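Local coordinates for protein NADH kinase POS5, mitochondrial (Saccharomyces cerevisiae, PDB 3AFO) that phosphorylates NADH, and less readily NAD(+), with ATP in mitochondria, serving as a key source of the cellular reductant NADPH, at residues Pro141-Ala146 against Ser154-Lys159; His197-Ile202 against Thr236-Thr241; Asp230-Ala235 against Ile259-Ile264. All coordinates share one frame; numbering follows the deposited sequence. Where two conformers were deposited one is given.

Interaction 1 of 3, residues Pro141-Ala146 against Ser154-Lys159; sequences PVLAFA and SPFDFK
Phe145 and Phe158 form a T-shaped (edge-to-face) pair. The edge of Phe158 is turned toward the face of Phe145, with the planes at 85° and the ring centroids 5.9 Å apart. Phe158 has CG anti to the backbone N (chi1 177°), which sends its ring out beside the Phe145 side chain. Phe145 also leans on Phe156, with CD1 of Phe145 3.6 Å from CB of Phe156. Both side chains rise from the same face of the sheet, where Val164 and His161 of helix 161-169 meet them. Leu143 crosses Phe156 at about a right angle, its CD1 3.8 Å from CE2 of the ring. Ala144 O lies at the edge of that ring, in its plane.

The backbones pair in parallel, putting strand 156-157 at the border of the five-stranded parallel sheet of the N-terminal domain. Ala146 N donates to Phe156 O at 2.7 Å, nearly along the C=O axis. The bond from Phe156 N to Ala144 O is weak at 3.4 Å. A water links Phe145 O to Ser154 OG. One short, nearly straight backbone bond and one weak one join the strands, and the rest of the contact is mostly apolar, through Leu143 and the three phenylalanines.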
# COMPACT_ATOMS: atom_id res chain seq x y z
N PRO A 141 -29.38 21.63 9.60
CA PRO A 141 -28.00 22.09 9.45
C PRO A 141 -27.19 21.82 10.71
O PRO A 141 -27.75 21.85 11.82
CB PRO A 141 -28.15 23.59 9.23
CG PRO A 141 -29.54 23.77 8.73
CD PRO A 141 -30.36 22.70 9.31
N VAL A 142 -25.90 21.55 10.55
CA VAL A 142 -25.03 21.15 11.67
C VAL A 142 -23.92 22.17 11.90
O VAL A 142 -23.12 22.45 11.00
CB VAL A 142 -24.41 19.75 11.44
CG1 VAL A 142 -23.57 19.31 12.64
CG2 VAL A 142 -25.50 18.71 11.15
N LEU A 143 -23.88 22.71 13.11
CA LEU A 143 -22.87 23.68 13.51
C LEU A 143 -21.97 23.01 14.53
O LEU A 143 -22.41 22.68 15.63
CB LEU A 143 -23.50 24.95 14.13
CG LEU A 143 -22.53 26.05 14.58
CD1 LEU A 143 -21.55 26.43 13.49
CD2 LEU A 143 -23.25 27.30 15.14
N ALA A 144 -20.71 22.81 14.14
CA ALA A 144 -19.83 21.93 14.89
C ALA A 144 -18.64 22.68 15.49
O ALA A 144 -17.84 23.29 14.76
CB ALA A 144 -19.37 20.78 13.99
N PHE A 145 -18.54 22.65 16.82
CA PHE A 145 -17.43 23.29 17.53
C PHE A 145 -16.52 22.25 18.16
O PHE A 145 -16.98 21.36 18.87
CB PHE A 145 -17.93 24.22 18.63
CG PHE A 145 -18.68 25.42 18.13
CD1 PHE A 145 -18.00 26.50 17.58
CD2 PHE A 145 -20.07 25.49 18.25
CE1 PHE A 145 -18.69 27.62 17.13
CE2 PHE A 145 -20.76 26.61 17.81
CZ PHE A 145 -20.07 27.67 17.24
N ALA A 146 -15.22 22.39 17.91
CA ALA A 146 -14.21 21.46 18.42
C ALA A 146 -13.79 21.79 19.85
O ALA A 146 -13.25 22.87 20.12
CB ALA A 146 -13.01 21.46 17.51
N SER A 154 -15.19 18.87 12.86
CA SER A 154 -15.63 20.16 13.42
C SER A 154 -14.75 21.31 12.93
O SER A 154 -13.57 21.38 13.29
CB SER A 154 -15.62 20.11 14.95
OG SER A 154 -16.35 19.00 15.45
N PRO A 155 -15.31 22.22 12.12
CA PRO A 155 -14.45 23.26 11.54
C PRO A 155 -14.15 24.46 12.46
O PRO A 155 -13.27 25.25 12.13
CB PRO A 155 -15.24 23.74 10.31
CG PRO A 155 -16.45 22.84 10.21
CD PRO A 155 -16.68 22.34 11.60
N PHE A 156 -14.89 24.61 13.56
CA PHE A 156 -14.78 25.80 14.40
C PHE A 156 -14.24 25.53 15.79
O PHE A 156 -14.63 24.56 16.45
CB PHE A 156 -16.14 26.50 14.55
CG PHE A 156 -16.77 26.88 13.25
CD1 PHE A 156 -16.33 27.99 12.56
CD2 PHE A 156 -17.79 26.10 12.70
CE1 PHE A 156 -16.89 28.34 11.33
CE2 PHE A 156 -18.34 26.43 11.48
CZ PHE A 156 -17.90 27.56 10.80
N ASP A 157 -13.35 26.41 16.23
CA ASP A 157 -12.94 26.48 17.62
C ASP A 157 -14.11 27.06 18.39
O ASP A 157 -14.72 28.02 17.95
CB ASP A 157 -11.75 27.45 17.72
CG ASP A 157 -11.02 27.36 19.04
OD1 ASP A 157 -11.67 27.23 20.11
OD2 ASP A 157 -9.77 27.45 19.02
N PHE A 158 -14.42 26.49 19.56
CA PHE A 158 -15.52 27.01 20.39
C PHE A 158 -15.37 28.49 20.77
O PHE A 158 -16.37 29.17 21.01
CB PHE A 158 -15.78 26.15 21.63
CG PHE A 158 -16.86 26.71 22.54
CD1 PHE A 158 -18.20 26.61 22.19
CD2 PHE A 158 -16.53 27.36 23.73
CE1 PHE A 158 -19.21 27.15 23.01
CE2 PHE A 158 -17.52 27.91 24.56
CZ PHE A 158 -18.87 27.80 24.19
N LYS A 159 -14.12 28.95 20.84
CA LYS A 159 -13.79 30.35 21.11
C LYS A 159 -14.51 31.30 20.15
O LYS A 159 -14.86 32.42 20.53
CB LYS A 159 -12.28 30.59 21.00
CG LYS A 159 -11.52 30.58 22.32
CD LYS A 159 -11.24 29.17 22.81
CE LYS A 159 -10.08 29.17 23.79
NZ LYS A 159 -9.84 27.82 24.40
O HOH W 1 -18.45 19.09 17.32

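Interaction 2 of 3, residues His197-Ile202 against Thr236-Thr241; sequences HAMNDI and TPTGST. With NAI (1,4-dihydronicotinamide adenine dinucleotide), chain C.
Ala198 O comes near the methyl CG2 of Thr236, the first touch between the two segments. Met199 makes a closer one. Its carbonyl O accepts a hydrogen bond of 2.6 Å from Thr236 OG1. That hydroxyl sits between the backbone N and the carbonyl carbon (chi1 58°), where it can also accept from Gly239 N at 2.9 Å. This second bond makes an ST motif, and one hydroxyl thus ties the start of the loop both to itself and to the other segment. Thr238 CB also rests against Met199 O.

Asn200 O is the next grip, accepting from Thr236 N at 3.0 Å. Gly239 CA points a C-H at the same oxygen. Gly239 has no side chain, and its CA comes within 3.4 Å of Asn200 O. Asp201 turns its carboxylate to the nicotinamide ribose of NADH, with OD1 2.7 Å from O3D and OD2 beside O2D. A water donates to Asp201 OD2 and to Gly239 O. The other segment holds the adenine: Thr238 O accepts from N6A at 3.0 Å, and Thr241 OG1 donates to N1A at 2.7 Å. The contact therefore forms one wall of the NADH pocket.

Asp304 accepts from the backbone N of Met199, Asn200 and Asp201, fixing the turn between strands 194-198 and 201-205. Arg178 of strand 174-186 bonds Thr238 OG1. Helix 124-132 covers the Met199 side chain through Ile127, Leu128 and Val131.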
# COMPACT_ATOMS: atom_id res chain seq x y z
N HIS A 197 -28.63 4.61 9.36
CA HIS A 197 -28.09 5.64 8.49
C HIS A 197 -26.67 6.01 8.91
O HIS A 197 -26.38 6.12 10.10
CB HIS A 197 -29.01 6.85 8.50
CG HIS A 197 -30.39 6.55 8.01
ND1 HIS A 197 -31.32 5.89 8.78
CD2 HIS A 197 -30.99 6.79 6.82
CE1 HIS A 197 -32.44 5.74 8.09
NE2 HIS A 197 -32.26 6.28 6.90
N ALA A 198 -25.80 6.19 7.92
CA ALA A 198 -24.37 6.40 8.16
C ALA A 198 -23.86 7.68 7.53
O ALA A 198 -24.08 7.93 6.35
CB ALA A 198 -23.56 5.20 7.67
N MET A 199 -23.13 8.46 8.32
CA MET A 199 -22.45 9.64 7.82
C MET A 199 -21.00 9.30 7.42
O MET A 199 -20.47 9.86 6.45
CB MET A 199 -22.46 10.71 8.92
CG MET A 199 -21.64 11.91 8.66
SD MET A 199 -22.03 13.15 9.91
CE MET A 199 -21.06 14.49 9.25
N ASN A 200 -20.39 8.40 8.18
CA ASN A 200 -19.01 7.95 7.97
C ASN A 200 -18.98 6.63 7.21
O ASN A 200 -18.50 6.55 6.07
CB ASN A 200 -18.34 7.71 9.32
CG ASN A 200 -17.31 8.75 9.69
OD1 ASN A 200 -16.58 8.56 10.67
ND2 ASN A 200 -17.21 9.83 8.92
N ASP A 201 -19.47 5.59 7.87
CA ASP A 201 -19.28 4.26 7.36
C ASP A 201 -20.18 3.19 7.95
O ASP A 201 -20.82 3.38 9.00
CB ASP A 201 -17.81 3.83 7.53
CG ASP A 201 -17.25 4.15 8.90
OD1 ASP A 201 -17.98 4.09 9.92
OD2 ASP A 201 -16.03 4.46 8.96
N ILE A 202 -20.20 2.07 7.25
CA ILE A 202 -20.81 0.84 7.71
C ILE A 202 -19.71 -0.21 7.61
O ILE A 202 -19.08 -0.36 6.55
CB ILE A 202 -22.00 0.45 6.81
CG1 ILE A 202 -23.09 1.53 6.92
CG2 ILE A 202 -22.54 -0.96 7.18
CD1 ILE A 202 -23.80 1.85 5.61
N THR A 236 -18.73 6.66 3.11
CA THR A 236 -18.98 7.86 2.33
C THR A 236 -17.63 8.51 2.09
O THR A 236 -16.65 8.16 2.75
CB THR A 236 -19.82 8.86 3.13
OG1 THR A 236 -19.12 9.19 4.34
CG2 THR A 236 -21.20 8.29 3.48
N PRO A 237 -17.58 9.50 1.18
CA PRO A 237 -16.39 10.34 1.03
C PRO A 237 -15.99 11.01 2.35
O PRO A 237 -14.80 11.09 2.66
CB PRO A 237 -16.85 11.39 0.01
CG PRO A 237 -17.82 10.57 -0.87
CD PRO A 237 -18.60 9.82 0.16
N THR A 238 -16.98 11.45 3.13
CA THR A 238 -16.71 11.95 4.49
C THR A 238 -15.95 10.89 5.31
O THR A 238 -14.96 11.20 5.99
CB THR A 238 -18.02 12.37 5.20
OG1 THR A 238 -18.54 13.54 4.54
CG2 THR A 238 -17.78 12.70 6.68
N GLY A 239 -16.38 9.63 5.20
CA GLY A 239 -15.74 8.53 5.93
C GLY A 239 -14.42 8.03 5.35
O GLY A 239 -13.78 7.16 5.94
N SER A 240 -14.03 8.56 4.18
CA SER A 240 -12.75 8.15 3.55
C SER A 240 -11.54 8.51 4.42
O SER A 240 -10.50 7.85 4.35
CB SER A 240 -12.60 8.75 2.14
OG SER A 240 -12.31 10.14 2.20
N THR A 241 -11.68 9.53 5.25
CA THR A 241 -10.61 9.91 6.15
C THR A 241 -10.71 9.21 7.52
O THR A 241 -9.90 9.46 8.41
CB THR A 241 -10.53 11.45 6.32
OG1 THR A 241 -11.83 11.97 6.64
CG2 THR A 241 -10.06 12.08 5.01
PA NAI C . -13.57 6.90 17.98
O1A NAI C . -13.16 8.05 18.86
O2A NAI C . -13.28 5.43 18.60
O5B NAI C . -12.80 6.89 16.63
C5B NAI C . -12.69 8.07 15.98
C4B NAI C . -11.26 8.31 15.65
O4B NAI C . -11.38 8.47 14.21
C3B NAI C . -11.09 9.69 16.27
O3B NAI C . -9.70 10.03 16.31
C2B NAI C . -11.84 10.55 15.26
O2B NAI C . -11.37 11.89 15.24
C1B NAI C . -11.46 9.89 13.93
N9A NAI C . -12.50 10.11 12.89
C8A NAI C . -13.80 9.77 12.95
N7A NAI C . -14.40 10.15 11.81
C5A NAI C . -13.48 10.71 11.02
C6A NAI C . -13.50 11.28 9.75
N6A NAI C . -14.62 11.34 9.00
N1A NAI C . -12.35 11.78 9.26
C2A NAI C . -11.22 11.74 9.95
N3A NAI C . -11.17 11.20 11.16
C4A NAI C . -12.28 10.69 11.72
O3 NAI C . -15.20 6.88 17.65
PN NAI C . -15.99 8.14 17.05
O1N NAI C . -15.20 9.40 17.27
O2N NAI C . -17.38 7.96 17.51
O5D NAI C . -15.98 7.93 15.43
C5D NAI C . -16.48 6.73 14.86
C4D NAI C . -15.58 6.30 13.71
O4D NAI C . -14.44 5.64 14.29
C3D NAI C . -16.18 5.20 12.85
O3D NAI C . -17.08 5.75 11.87
C2D NAI C . -14.92 4.61 12.19
O2D NAI C . -14.72 5.21 10.89
C1D NAI C . -13.78 5.08 13.15
N1N NAI C . -13.00 3.90 13.53
C2N NAI C . -11.68 3.84 13.12
C3N NAI C . -10.88 2.75 13.42
C7N NAI C . -9.40 2.77 12.95
O7N NAI C . -8.62 1.86 13.21
N7N NAI C . -9.05 3.84 12.26
C4N NAI C . -11.43 1.69 14.15
C5N NAI C . -12.77 1.72 14.58
C6N NAI C . -13.58 2.82 14.27
O HOH W 2 -14.41 4.63 6.89

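Interaction 3 of 3, residues Asp230-Ala235 against Ile259-Ile264. With NAI (1,4-dihydronicotinamide adenine dinucleotide), chain F.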
# COMPACT_ATOMS: atom_id res chain seq x y z
N ASP A 230 -10.23 -9.59 8.44
CA ASP A 230 -10.80 -8.97 9.64
C ASP A 230 -12.21 -8.45 9.37
O ASP A 230 -13.09 -8.53 10.25
CB ASP A 230 -9.92 -7.81 10.15
CG ASP A 230 -8.71 -8.29 10.92
OD1 ASP A 230 -8.58 -9.52 11.13
OD2 ASP A 230 -7.89 -7.44 11.30
N GLY A 231 -12.43 -7.90 8.17
CA GLY A 231 -13.73 -7.37 7.79
C GLY A 231 -13.69 -6.49 6.55
O GLY A 231 -12.78 -6.61 5.73
N VAL A 232 -14.66 -5.60 6.43
CA VAL A 232 -14.75 -4.71 5.28
C VAL A 232 -15.50 -3.46 5.71
O VAL A 232 -16.37 -3.53 6.59
CB VAL A 232 -15.48 -5.41 4.10
CG1 VAL A 232 -16.95 -5.64 4.43
CG2 VAL A 232 -15.33 -4.61 2.78
N ALA A 233 -15.17 -2.33 5.09
CA ALA A 233 -15.81 -1.05 5.39
C ALA A 233 -16.42 -0.49 4.12
O ALA A 233 -15.78 -0.52 3.06
CB ALA A 233 -14.79 -0.06 5.97
N LEU A 234 -17.65 0.01 4.24
CA LEU A 234 -18.31 0.79 3.20
C LEU A 234 -18.41 2.21 3.73
O LEU A 234 -18.98 2.43 4.80
CB LEU A 234 -19.70 0.23 2.92
CG LEU A 234 -19.66 -1.26 2.53
CD1 LEU A 234 -21.01 -1.91 2.57
CD2 LEU A 234 -19.01 -1.46 1.16
N ALA A 235 -17.84 3.18 3.00
CA ALA A 235 -17.70 4.53 3.53
C ALA A 235 -18.21 5.57 2.56
O ALA A 235 -18.17 5.39 1.34
CB ALA A 235 -16.24 4.83 3.90
N ILE A 259 -19.21 5.62 -3.33
CA ILE A 259 -19.18 4.80 -2.13
C ILE A 259 -17.84 4.10 -2.14
O ILE A 259 -17.46 3.51 -3.16
CB ILE A 259 -20.30 3.72 -2.15
CG1 ILE A 259 -21.68 4.37 -2.29
CG2 ILE A 259 -20.19 2.82 -0.88
CD1 ILE A 259 -22.85 3.37 -2.49
N LEU A 260 -17.13 4.16 -1.02
CA LEU A 260 -15.86 3.43 -0.89
C LEU A 260 -16.12 2.03 -0.39
O LEU A 260 -16.92 1.83 0.52
CB LEU A 260 -14.91 4.14 0.09
CG LEU A 260 -14.21 5.43 -0.38
CD1 LEU A 260 -15.14 6.66 -0.31
CD2 LEU A 260 -12.95 5.69 0.43
N MET A 261 -15.44 1.06 -0.99
CA MET A 261 -15.39 -0.30 -0.46
C MET A 261 -13.94 -0.62 -0.13
O MET A 261 -13.11 -0.77 -1.03
CB MET A 261 -15.94 -1.31 -1.47
CG MET A 261 -15.90 -2.76 -0.97
SD MET A 261 -16.63 -3.88 -2.17
CE MET A 261 -18.38 -3.45 -2.02
N THR A 262 -13.62 -0.73 1.16
CA THR A 262 -12.23 -0.88 1.59
C THR A 262 -12.07 -2.11 2.48
O THR A 262 -12.74 -2.20 3.50
CB THR A 262 -11.74 0.38 2.37
OG1 THR A 262 -11.96 1.56 1.59
CG2 THR A 262 -10.24 0.27 2.76
N PRO A 263 -11.18 -3.05 2.09
CA PRO A 263 -11.02 -4.26 2.90
C PRO A 263 -10.28 -3.95 4.20
O PRO A 263 -9.47 -3.03 4.26
CB PRO A 263 -10.19 -5.18 2.01
CG PRO A 263 -9.34 -4.23 1.19
CD PRO A 263 -10.25 -3.02 0.94
N ILE A 264 -10.61 -4.70 5.25
CA ILE A 264 -9.91 -4.56 6.52
C ILE A 264 -9.08 -5.82 6.76
O ILE A 264 -9.63 -6.88 7.06
CB ILE A 264 -10.88 -4.31 7.72
CG1 ILE A 264 -11.82 -3.14 7.42
CG2 ILE A 264 -10.07 -4.06 9.01
CD1 ILE A 264 -13.00 -3.00 8.39
PA NAI F . -6.76 -19.59 11.33
O1A NAI F . -7.34 -20.80 10.67
O2A NAI F . -7.83 -18.67 12.09
O5B NAI F . -6.22 -18.52 10.35
C5B NAI F . -5.05 -18.72 9.74
C4B NAI F . -5.20 -18.35 8.30
O4B NAI F . -3.88 -17.84 8.09
C3B NAI F . -5.29 -19.70 7.59
O3B NAI F . -5.67 -19.46 6.23
C2B NAI F . -3.84 -20.17 7.70
O2B NAI F . -3.50 -21.13 6.69
C1B NAI F . -3.10 -18.87 7.43
N9A NAI F . -1.75 -18.84 8.02
C8A NAI F . -1.41 -19.14 9.28
N7A NAI F . -0.10 -19.01 9.43
C5A NAI F . 0.41 -18.60 8.25
C6A NAI F . 1.68 -18.29 7.81
N6A NAI F . 2.75 -18.35 8.62
N1A NAI F . 1.82 -17.90 6.53
C2A NAI F . 0.79 -17.82 5.70
N3A NAI F . -0.44 -18.11 6.09
C4A NAI F . -0.65 -18.50 7.36
O3 NAI F . -5.67 -19.94 12.54
PN NAI F . -4.30 -20.76 12.39
O1N NAI F . -4.32 -21.57 11.14
O2N NAI F . -4.10 -21.40 13.70
O5D NAI F . -3.19 -19.58 12.21
C5D NAI F . -3.07 -18.55 13.21
C4D NAI F . -2.73 -17.22 12.53
O4D NAI F . -3.95 -16.63 12.04
C3D NAI F . -2.23 -16.14 13.49
O3D NAI F . -0.85 -16.36 13.79
C2D NAI F . -2.41 -14.87 12.63
O2D NAI F . -1.20 -14.57 11.91
C1D NAI F . -3.52 -15.29 11.63
N1N NAI F . -4.58 -14.26 11.71
C2N NAI F . -4.79 -13.47 10.56
C3N NAI F . -5.74 -12.46 10.55
C7N NAI F . -5.91 -11.64 9.26
O7N NAI F . -6.73 -10.72 9.16
N7N NAI F . -5.08 -12.00 8.29
C4N NAI F . -6.50 -12.21 11.71
C5N NAI F . -6.30 -12.99 12.86
C6N NAI F . -5.34 -14.01 12.87
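The peptide groups of Gly231 and Ile264 bond in both directions, but with different tilts. Gly231 N approaches Ile264 O in the carbonyl plane, on a lone pair, at 3.2 Å. Ile264 N instead stands above the Gly231 carbonyl plane, 49° out of it. Asp230 and Gly231 both face Ile264, a classic beta bulge at the end of an antiparallel pair. The strands run at 166° in the six-stranded sheet of the C-terminal domain.

At the bulge, the flat carboxylate of Asp230 has OD1 3.0 Å from O7N of an NADH held mainly by the second subunit. OD1 also forms a salt bridge with Arg206, and OD2 bonds Tyr243 of the second subunit. With CG1 anti to its carbonyl carbon (chi1 -52°) and the chain extended beyond it, Ile264 brings CD1 3.7 Å from Val232 N. Its CG2 touches Asp230 CB at 3.9 Å. An alanine here would probably open a gap where CD1 lies against the Val232 backbone and take away the CG2 contact with Asp230 CB.

Farther along, Val232, Leu234, Met261 and Pro263 share one face of the sheet. Leu234 and Met261 lie side by side there, and Ile282 and Ile284 of strand 282-286 pack on this face. On the other face Ala235 CB meets Leu260 CB at 4.1 Å. Paired backbone bonds join Ala233 with Thr262 and Ala235 with Leu260. Between them, Leu234 CA points a C-H at Leu260 O, 3.2 Å away.

Interaction 1 belongs to the N-terminal domain, and interactions 2 and 3 to the C-terminal domain. Interactions 2 and 3 touch, with centres 10 Å apart. Strands 201-205 and 231-235 are neighbours in one sheet, joined by a probable hydrogen bond of 2.7 Å from Leu234 N to Ile202 O. Interaction 2 lines one NADH site. Interaction 3 comes close, through Asp230, to the NADH held mainly by the second subunit, so the two contacts lie beside different NADH molecules. Interaction 1 stands apart, its nearest atoms about 6 Å from interaction 2 and about 17 Å from interaction 3. Even so, the Ser154 side chain is about 9 Å from a bound NADH.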